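Local coordinates for NAD-dependent aldehyde dehydrogenase (Sinorhizobium meliloti, PDB 3U4J), which probably oxidises aldehydes to carboxylic acids with NAD or NADP as electron acceptor, as a tetrameric member of the aldehyde dehydrogenase family, at residues Met91-Leu105 with Arg121-Ala135. Sequence-based numbering, arbitrary orientation.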
# COMPACT_ATOMS: atom_id res chain seq x y z
N MSE A 91 -13.73 15.65 -13.28
CA MSE A 91 -12.85 14.93 -14.21
C MSE A 91 -13.60 13.86 -15.00
O MSE A 91 -13.27 13.62 -16.17
CB MSE A 91 -11.69 14.28 -13.45
CG MSE A 91 -10.79 15.30 -12.77
SE MSE A 91 -9.59 14.52 -11.46
CE MSE A 91 -8.51 13.40 -12.67
N PHE A 92 -14.59 13.21 -14.39
CA PHE A 92 -15.41 12.23 -15.17
C PHE A 92 -16.21 12.95 -16.26
O PHE A 92 -16.41 12.41 -17.38
CB PHE A 92 -16.37 11.45 -14.25
CG PHE A 92 -15.73 10.25 -13.60
CD1 PHE A 92 -15.20 9.20 -14.37
CD2 PHE A 92 -15.64 10.17 -12.22
CE1 PHE A 92 -14.60 8.09 -13.76
CE2 PHE A 92 -15.03 9.08 -11.59
CZ PHE A 92 -14.52 8.03 -12.36
N LYS A 93 -16.68 14.16 -15.94
CA LYS A 93 -17.38 14.98 -16.94
C LYS A 93 -16.50 15.30 -18.13
O LYS A 93 -16.97 15.29 -19.26
CB LYS A 93 -17.96 16.27 -16.33
CG LYS A 93 -19.15 16.04 -15.39
CD LYS A 93 -19.58 17.34 -14.77
CE LYS A 93 -20.63 17.12 -13.73
NZ LYS A 93 -21.52 18.31 -13.66
N VAL A 94 -15.22 15.60 -17.88
CA VAL A 94 -14.25 15.76 -18.97
C VAL A 94 -14.11 14.47 -19.79
O VAL A 94 -14.13 14.51 -21.02
CB VAL A 94 -12.85 16.18 -18.46
CG1 VAL A 94 -11.84 16.33 -19.62
CG2 VAL A 94 -12.94 17.48 -17.64
N ALA A 95 -13.90 13.34 -19.13
CA ALA A 95 -13.82 12.05 -19.84
C ALA A 95 -15.05 11.81 -20.72
O ALA A 95 -14.93 11.42 -21.90
CB ALA A 95 -13.62 10.90 -18.86
N ASP A 96 -16.24 12.10 -20.17
CA ASP A 96 -17.49 12.04 -20.98
C ASP A 96 -17.48 12.97 -22.18
O ASP A 96 -17.95 12.59 -23.24
CB ASP A 96 -18.74 12.38 -20.15
CG ASP A 96 -19.10 11.28 -19.19
OD1 ASP A 96 -18.65 10.14 -19.39
OD2 ASP A 96 -19.83 11.57 -18.22
N LEU A 97 -17.02 14.20 -22.00
CA LEU A 97 -16.92 15.14 -23.13
C LEU A 97 -15.96 14.70 -24.21
O LEU A 97 -16.22 14.92 -25.40
CB LEU A 97 -16.51 16.54 -22.64
CG LEU A 97 -17.69 17.30 -22.07
CD1 LEU A 97 -17.15 18.44 -21.18
CD2 LEU A 97 -18.61 17.81 -23.17
N ILE A 98 -14.82 14.13 -23.81
CA ILE A 98 -13.84 13.58 -24.77
C ILE A 98 -14.51 12.56 -25.71
O ILE A 98 -14.37 12.64 -26.94
CB ILE A 98 -12.63 12.98 -24.05
CG1 ILE A 98 -11.86 14.11 -23.32
CG2 ILE A 98 -11.71 12.26 -25.09
CD1 ILE A 98 -10.76 13.59 -22.40
N LEU A 99 -15.28 11.64 -25.14
CA LEU A 99 -16.07 10.72 -25.94
C LEU A 99 -17.12 11.40 -26.80
O LEU A 99 -17.26 11.07 -27.97
CB LEU A 99 -16.71 9.63 -25.07
CG LEU A 99 -15.75 8.59 -24.49
CD1 LEU A 99 -16.53 7.46 -23.75
CD2 LEU A 99 -14.80 7.99 -25.57
N ALA A 100 -17.85 12.36 -26.23
CA ALA A 100 -18.87 13.08 -27.00
C ALA A 100 -18.22 13.82 -28.19
O ALA A 100 -18.82 13.97 -29.26
CB ALA A 100 -19.64 14.05 -26.08
N ARG A 101 -16.98 14.28 -28.02
CA ARG A 101 -16.30 15.00 -29.10
C ARG A 101 -15.24 14.14 -29.80
O ARG A 101 -14.27 14.68 -30.37
CB ARG A 101 -15.67 16.31 -28.60
CG ARG A 101 -16.56 17.19 -27.69
CD ARG A 101 -17.75 17.82 -28.43
NE ARG A 101 -18.47 18.68 -27.50
CZ ARG A 101 -19.72 18.46 -27.06
NH1 ARG A 101 -20.42 17.42 -27.49
NH2 ARG A 101 -20.27 19.32 -26.19
N GLN A 102 -15.42 12.82 -29.76
CA GLN A 102 -14.34 11.94 -30.23
C GLN A 102 -13.94 12.18 -31.69
O GLN A 102 -12.75 12.27 -31.99
CB GLN A 102 -14.65 10.45 -30.00
CG GLN A 102 -13.51 9.51 -30.45
CD GLN A 102 -13.75 8.06 -30.00
OE1 GLN A 102 -14.83 7.71 -29.52
NE2 GLN A 102 -12.74 7.23 -30.14
N GLU A 103 -14.91 12.26 -32.59
CA GLU A 103 -14.62 12.40 -34.03
C GLU A 103 -13.97 13.76 -34.35
O GLU A 103 -13.02 13.82 -35.15
CB GLU A 103 -15.88 12.17 -34.90
CG GLU A 103 -16.31 10.69 -34.97
CD GLU A 103 -15.17 9.78 -35.45
OE1 GLU A 103 -14.58 10.03 -36.53
OE2 GLU A 103 -14.86 8.80 -34.73
N GLU A 104 -14.48 14.82 -33.72
CA GLU A 104 -13.89 16.16 -33.80
C GLU A 104 -12.42 16.11 -33.37
O GLU A 104 -11.54 16.65 -34.05
CB GLU A 104 -14.63 17.17 -32.91
CG GLU A 104 -14.06 18.61 -32.98
CD GLU A 104 -14.48 19.54 -31.79
OE1 GLU A 104 -15.44 19.22 -31.05
OE2 GLU A 104 -13.84 20.60 -31.61
N LEU A 105 -12.15 15.51 -32.22
CA LEU A 105 -10.79 15.55 -31.68
C LEU A 105 -9.83 14.71 -32.52
O LEU A 105 -8.66 15.07 -32.69
CB LEU A 105 -10.76 15.13 -30.21
CG LEU A 105 -11.55 16.02 -29.25
CD1 LEU A 105 -11.75 15.27 -27.94
CD2 LEU A 105 -10.81 17.34 -29.03
N ARG A 121 -8.34 8.21 -33.80
CA ARG A 121 -9.63 7.92 -33.18
C ARG A 121 -9.45 7.00 -31.96
O ARG A 121 -10.02 7.27 -30.90
CB ARG A 121 -10.59 7.30 -34.20
CG ARG A 121 -11.98 6.96 -33.68
CD ARG A 121 -12.83 6.24 -34.77
NE ARG A 121 -13.05 7.12 -35.92
CZ ARG A 121 -12.48 6.99 -37.11
NH1 ARG A 121 -11.68 5.98 -37.39
NH2 ARG A 121 -12.76 7.88 -38.05
N GLY A 122 -8.64 5.95 -32.12
CA GLY A 122 -8.32 5.03 -30.99
C GLY A 122 -7.60 5.75 -29.85
O GLY A 122 -7.87 5.48 -28.66
N GLU A 123 -6.69 6.65 -30.18
CA GLU A 123 -6.04 7.47 -29.14
C GLU A 123 -6.98 8.36 -28.31
O GLU A 123 -6.81 8.48 -27.10
CB GLU A 123 -4.91 8.30 -29.73
CG GLU A 123 -3.72 7.47 -30.07
CD GLU A 123 -2.59 8.29 -30.69
OE1 GLU A 123 -2.58 9.55 -30.57
OE2 GLU A 123 -1.70 7.65 -31.30
N ILE A 124 -7.93 9.01 -28.97
CA ILE A 124 -8.89 9.86 -28.26
C ILE A 124 -9.68 9.00 -27.28
O ILE A 124 -9.87 9.39 -26.14
CB ILE A 124 -9.88 10.57 -29.24
CG1 ILE A 124 -9.12 11.37 -30.31
CG2 ILE A 124 -10.86 11.49 -28.47
CD1 ILE A 124 -8.05 12.40 -29.77
N GLY A 125 -10.13 7.83 -27.73
CA GLY A 125 -10.81 6.86 -26.84
C GLY A 125 -9.96 6.44 -25.66
O GLY A 125 -10.43 6.36 -24.52
N PHE A 126 -8.70 6.15 -25.93
CA PHE A 126 -7.75 5.87 -24.86
C PHE A 126 -7.59 7.04 -23.87
O PHE A 126 -7.53 6.85 -22.66
CB PHE A 126 -6.40 5.47 -25.45
CG PHE A 126 -5.47 4.87 -24.44
CD1 PHE A 126 -5.61 3.55 -24.03
CD2 PHE A 126 -4.43 5.63 -23.90
CE1 PHE A 126 -4.72 2.98 -23.10
CE2 PHE A 126 -3.56 5.09 -22.97
CZ PHE A 126 -3.70 3.77 -22.56
N CYS A 127 -7.54 8.26 -24.39
CA CYS A 127 -7.45 9.44 -23.52
C CYS A 127 -8.67 9.58 -22.64
O CYS A 127 -8.54 9.97 -21.47
CB CYS A 127 -7.29 10.70 -24.35
SG CYS A 127 -5.65 10.79 -25.08
N ALA A 128 -9.86 9.28 -23.18
CA ALA A 128 -11.03 9.31 -22.33
C ALA A 128 -10.85 8.29 -21.19
O ALA A 128 -11.25 8.56 -20.05
CB ALA A 128 -12.32 9.03 -23.13
N ASP A 129 -10.24 7.14 -21.49
CA ASP A 129 -10.01 6.10 -20.46
C ASP A 129 -8.95 6.55 -19.44
O ASP A 129 -9.07 6.25 -18.24
CB ASP A 129 -9.59 4.76 -21.10
CG ASP A 129 -9.65 3.60 -20.10
OD1 ASP A 129 -10.70 3.38 -19.46
OD2 ASP A 129 -8.65 2.90 -19.97
N LEU A 130 -7.93 7.29 -19.90
CA LEU A 130 -6.95 7.85 -18.98
C LEU A 130 -7.61 8.80 -17.99
O LEU A 130 -7.33 8.72 -16.79
CB LEU A 130 -5.84 8.58 -19.71
CG LEU A 130 -4.81 7.71 -20.46
CD1 LEU A 130 -4.06 8.62 -21.45
CD2 LEU A 130 -3.84 7.03 -19.50
N TRP A 131 -8.46 9.67 -18.51
CA TRP A 131 -9.15 10.64 -17.66
C TRP A 131 -10.06 9.86 -16.70
O TRP A 131 -10.11 10.19 -15.53
CB TRP A 131 -9.97 11.66 -18.50
CG TRP A 131 -9.14 12.83 -18.95
CD1 TRP A 131 -8.28 12.87 -20.05
CD2 TRP A 131 -9.03 14.11 -18.31
NE1 TRP A 131 -7.66 14.11 -20.11
CE2 TRP A 131 -8.12 14.89 -19.07
CE3 TRP A 131 -9.63 14.68 -17.16
CZ2 TRP A 131 -7.79 16.20 -18.72
CZ3 TRP A 131 -9.30 15.99 -16.82
CH2 TRP A 131 -8.38 16.73 -17.59
N SER A 132 -10.74 8.81 -17.18
CA SER A 132 -11.62 8.04 -16.28
C SER A 132 -10.87 7.31 -15.19
O SER A 132 -11.30 7.31 -14.05
CB SER A 132 -12.49 7.02 -17.03
OG SER A 132 -13.24 7.68 -18.03
N TYR A 133 -9.79 6.64 -15.56
CA TYR A 133 -8.95 5.96 -14.58
C TYR A 133 -8.48 6.92 -13.49
O TYR A 133 -8.53 6.61 -12.28
CB TYR A 133 -7.72 5.29 -15.25
CG TYR A 133 -6.78 4.74 -14.18
CD1 TYR A 133 -6.90 3.43 -13.71
CD2 TYR A 133 -5.79 5.55 -13.62
CE1 TYR A 133 -6.04 2.96 -12.70
CE2 TYR A 133 -4.95 5.09 -12.60
CZ TYR A 133 -5.09 3.81 -12.15
OH TYR A 133 -4.25 3.39 -11.14
N ALA A 134 -7.97 8.08 -13.91
CA ALA A 134 -7.40 9.06 -12.95
C ALA A 134 -8.48 9.64 -12.07
O ALA A 134 -8.29 9.81 -10.86
CB ALA A 134 -6.69 10.19 -13.74
N ALA A 135 -9.64 9.91 -12.67
CA ALA A 135 -10.79 10.41 -11.88
C ALA A 135 -11.17 9.40 -10.81
O ALA A 135 -11.49 9.78 -9.68
CB ALA A 135 -11.99 10.70 -12.79
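I98 and W131 mesh as knobs into holes, each side chain set among four residues of the facing helix, in an antiparallel helix pair of the aldehyde dehydrogenase fold. The axes of helices 91-100 and 121-135 pass 8.3 Å apart at 168°, and A95 lies against A128, where small side chains let the backbones come near.

Aromatic faces carry much of the apolar contact. V94 CG1 stands over the six-membered ring of W131, 3.7 Å from its centroid. On V94, CG1 is anti to the backbone N (chi1 180°), which aims this methyl at the indole, while I98 CD1 lies over the five-membered ring. At the far end A135 CB sits squarely over the centre of the F92 ring, 3.5 Å from its centroid; F92 also meets F92 of a second subunit, so this end of the pair reaches the subunit interface. Farther along, toward Q102 and R121, I98 CG2 rests on I124 CG2 at 3.6 Å, and L99 CD2 packs on A128 CB.

Polar contacts gather where helix 91-100 gives way to helix 102-113. R121 holds E103 side-on, NE to OE2 at 2.7 Å and NH2 to OE1 at 3.2 Å; both oxygens use syn lone pairs, and carboxylate and guanidinium are nearly coplanar. R121 NH2 also forms a salt bridge with E339. A leucine in place of R121 would probably leave the carboxylates of E103 and E339 without their shared positive partner.

Q102, its chain extended beyond CG, gives an N-H to a backbone carbonyl: NE2 lies 2.8 Å from R121 O, above the carbonyl plane, while G125 N reaches that same oxygen from the opposite face.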